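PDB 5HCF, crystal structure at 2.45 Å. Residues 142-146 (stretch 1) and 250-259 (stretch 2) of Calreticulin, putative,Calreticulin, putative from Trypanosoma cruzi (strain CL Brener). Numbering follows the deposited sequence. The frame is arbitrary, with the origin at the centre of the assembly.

Stretch 1 (142-146) DKLTH
Stretch 2 250-259: AEADALKVME

The contact between residues 142-146 and 250-259 of this calreticulin is a small helix-against-loop junction in which one glutamate carboxylate anchors the neighbouring segment and a short apolar patch closes the space beside it. It illustrates a general principle: a helix can hold a segment more than a hundred residues away in sequence with one acidic side chain, here by accepting from both a backbone N-H and a hydroxyl of one residue.

Stretch 2 supplies the helix. From Ala 250 to Val 257 phi lies between -60 and -72° and psi between -34 and -48°, and the i to i+4 ladder includes Leu 255 N to Glu 251 O at 2.8 Å. At Met 258 psi opens to 2°, and Glu 259 N makes a weak bond to Lys 256 O at 3.0 Å. Stretch 1 is irregular at first: Asp 142 is extended (-146/-177), Lys 143 bends (-92/3), and Leu 144 (-83/162) and Thr 145 (-75/131) extend again, leading to strand geometry at His 146 (-126/147). The backbones come closest at Leu 144 and Ala 252, with 7.2 Å between their CA atoms; the two run in roughly opposite directions, so that Thr 145 meets Glu 251 and Lys 143 meets Met 258.

Glu 251 points toward the loop with chi1 and chi2 both t and chi3 at 58°, an outstretched chain that carries its carboxylate to Thr 145. There Thr 145 N donates to Glu 251 OE1 at 3.1 Å with a nearly straight angle of 167°, while Thr 145 OG1, on an m rotamer, donates to Glu 251 OE2 over a very short 2.5 Å. Both carboxylate oxygens are thus engaged by a single residue, through its backbone and its side chain.

Beside this polar anchor, Leu 144 (m, t) leaves its backbone sideways, yet its end approaches the helix. Its CD2 lies 3.4 Å from CD2 of Leu 255 (t, p), a tight apolar contact, and 4.2 Å from CA of Ala 252. Lys 143 extends this patch with its aliphatic portion: its CB sits 4.3 Å from Leu 255 CD1. Its chain (m, t, t, t) then runs out until NZ lies 4.0 Å from CE of Met 258 (t, t, p); the amino group finds its hydrogen bond elsewhere in the structure.

Asp 142 braces the loop from within. With chi1 p, its OD1 accepts from Leu 144 N at 3.1 Å and from His 146 NE2 at 2.6 Å, tying the bend at Lys 143 to the strand residue. In all, the two stretches bury 325 Å².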

# COMPACT_ATOMS: atom_id res chain seq x y z
N ASP A 142 -6.97 -8.19 13.29
CA ASP A 142 -6.28 -8.70 14.46
C ASP A 142 -5.03 -7.86 14.70
O ASP A 142 -4.79 -6.88 13.99
CB ASP A 142 -5.92 -10.18 14.28
CG ASP A 142 -5.08 -10.44 13.04
OD1 ASP A 142 -4.30 -9.55 12.63
OD2 ASP A 142 -5.20 -11.54 12.45
N LYS A 143 -4.25 -8.23 15.71
CA LYS A 143 -3.08 -7.45 16.10
C LYS A 143 -1.80 -7.92 15.40
O LYS A 143 -0.72 -7.40 15.67
CB LYS A 143 -2.89 -7.51 17.62
CG LYS A 143 -4.04 -6.89 18.39
CD LYS A 143 -3.83 -7.04 19.89
CE LYS A 143 -4.96 -6.37 20.66
NZ LYS A 143 -4.56 -6.04 22.06
N LEU A 144 -1.92 -8.90 14.51
CA LEU A 144 -0.75 -9.46 13.85
C LEU A 144 -0.29 -8.64 12.64
O LEU A 144 -1.03 -7.81 12.11
CB LEU A 144 -1.05 -10.89 13.41
CG LEU A 144 -1.42 -11.90 14.50
CD1 LEU A 144 -1.98 -13.16 13.87
CD2 LEU A 144 -0.21 -12.22 15.36
N THR A 145 0.95 -8.88 12.22
CA THR A 145 1.51 -8.24 11.04
C THR A 145 0.93 -8.87 9.77
O THR A 145 0.90 -10.09 9.63
CB THR A 145 3.05 -8.35 11.00
OG1 THR A 145 3.61 -7.59 12.07
CG2 THR A 145 3.59 -7.83 9.67
N HIS A 146 0.47 -8.02 8.85
CA HIS A 146 -0.00 -8.50 7.56
C HIS A 146 0.71 -7.79 6.42
O HIS A 146 1.08 -6.61 6.54
CB HIS A 146 -1.51 -8.32 7.44
CG HIS A 146 -2.28 -9.10 8.47
ND1 HIS A 146 -2.47 -10.46 8.38
CD2 HIS A 146 -2.91 -8.71 9.60
CE1 HIS A 146 -3.17 -10.88 9.41
NE2 HIS A 146 -3.46 -9.83 10.17
N ALA A 250 7.32 -16.70 15.44
CA ALA A 250 7.74 -15.94 16.62
C ALA A 250 6.70 -14.90 17.07
O ALA A 250 6.37 -14.82 18.25
CB ALA A 250 9.07 -15.25 16.35
N GLU A 251 6.20 -14.11 16.13
CA GLU A 251 5.22 -13.07 16.44
C GLU A 251 3.94 -13.62 17.06
O GLU A 251 3.45 -13.11 18.06
CB GLU A 251 4.88 -12.27 15.18
CG GLU A 251 4.08 -11.01 15.46
CD GLU A 251 3.59 -10.34 14.18
OE1 GLU A 251 2.88 -11.01 13.40
OE2 GLU A 251 3.91 -9.16 13.97
N ALA A 252 3.40 -14.67 16.45
CA ALA A 252 2.18 -15.31 16.95
C ALA A 252 2.37 -15.83 18.38
O ALA A 252 1.44 -15.77 19.19
CB ALA A 252 1.76 -16.44 16.02
N ASP A 253 3.56 -16.35 18.68
CA ASP A 253 3.86 -16.82 20.02
C ASP A 253 4.03 -15.65 20.98
O ASP A 253 3.66 -15.74 22.16
CB ASP A 253 5.12 -17.69 20.02
CG ASP A 253 4.93 -19.01 19.31
OD1 ASP A 253 3.76 -19.35 18.99
OD2 ASP A 253 5.93 -19.71 19.06
N ALA A 254 4.57 -14.55 20.48
CA ALA A 254 4.70 -13.33 21.26
C ALA A 254 3.32 -12.77 21.59
O ALA A 254 3.08 -12.29 22.70
CB ALA A 254 5.53 -12.31 20.53
N LEU A 255 2.41 -12.84 20.61
CA LEU A 255 1.04 -12.40 20.81
C LEU A 255 0.30 -13.23 21.86
O LEU A 255 -0.43 -12.69 22.68
CB LEU A 255 0.27 -12.44 19.49
CG LEU A 255 -1.21 -12.04 19.61
CD1 LEU A 255 -1.37 -10.61 20.10
CD2 LEU A 255 -1.92 -12.25 18.28
N LYS A 256 0.50 -14.55 21.83
CA LYS A 256 -0.15 -15.41 22.81
C LYS A 256 0.37 -15.15 24.21
O LYS A 256 -0.38 -15.23 25.18
CB LYS A 256 0.03 -16.89 22.47
CG LYS A 256 -0.58 -17.81 23.53
CD LYS A 256 -0.57 -19.27 23.12
CE LYS A 256 -1.06 -20.17 24.26
NZ LYS A 256 -2.47 -19.92 24.68
N VAL A 257 1.65 -14.84 24.30
CA VAL A 257 2.25 -14.54 25.59
C VAL A 257 1.63 -13.29 26.20
O VAL A 257 1.27 -13.28 27.38
CB VAL A 257 3.77 -14.34 25.47
CG1 VAL A 257 4.32 -13.71 26.75
CG2 VAL A 257 4.46 -15.67 25.18
N MET A 258 1.51 -12.24 25.40
CA MET A 258 0.84 -11.02 25.83
C MET A 258 -0.69 -11.17 25.98
O MET A 258 -1.38 -10.21 26.31
CB MET A 258 1.12 -9.88 24.85
CG MET A 258 0.63 -8.51 25.31
SD MET A 258 0.39 -7.35 23.96
CE MET A 258 -1.29 -7.78 23.49
N GLU A 259 -1.21 -12.37 25.75
CA GLU A 259 -2.66 -12.58 25.85
C GLU A 259 -3.00 -13.57 26.96
O GLU A 259 -4.15 -13.67 27.38
CB GLU A 259 -3.24 -13.05 24.52
CG GLU A 259 -3.46 -11.94 23.50
CD GLU A 259 -4.16 -12.43 22.26
OE1 GLU A 259 -4.42 -13.65 22.16
OE2 GLU A 259 -4.49 -11.60 21.39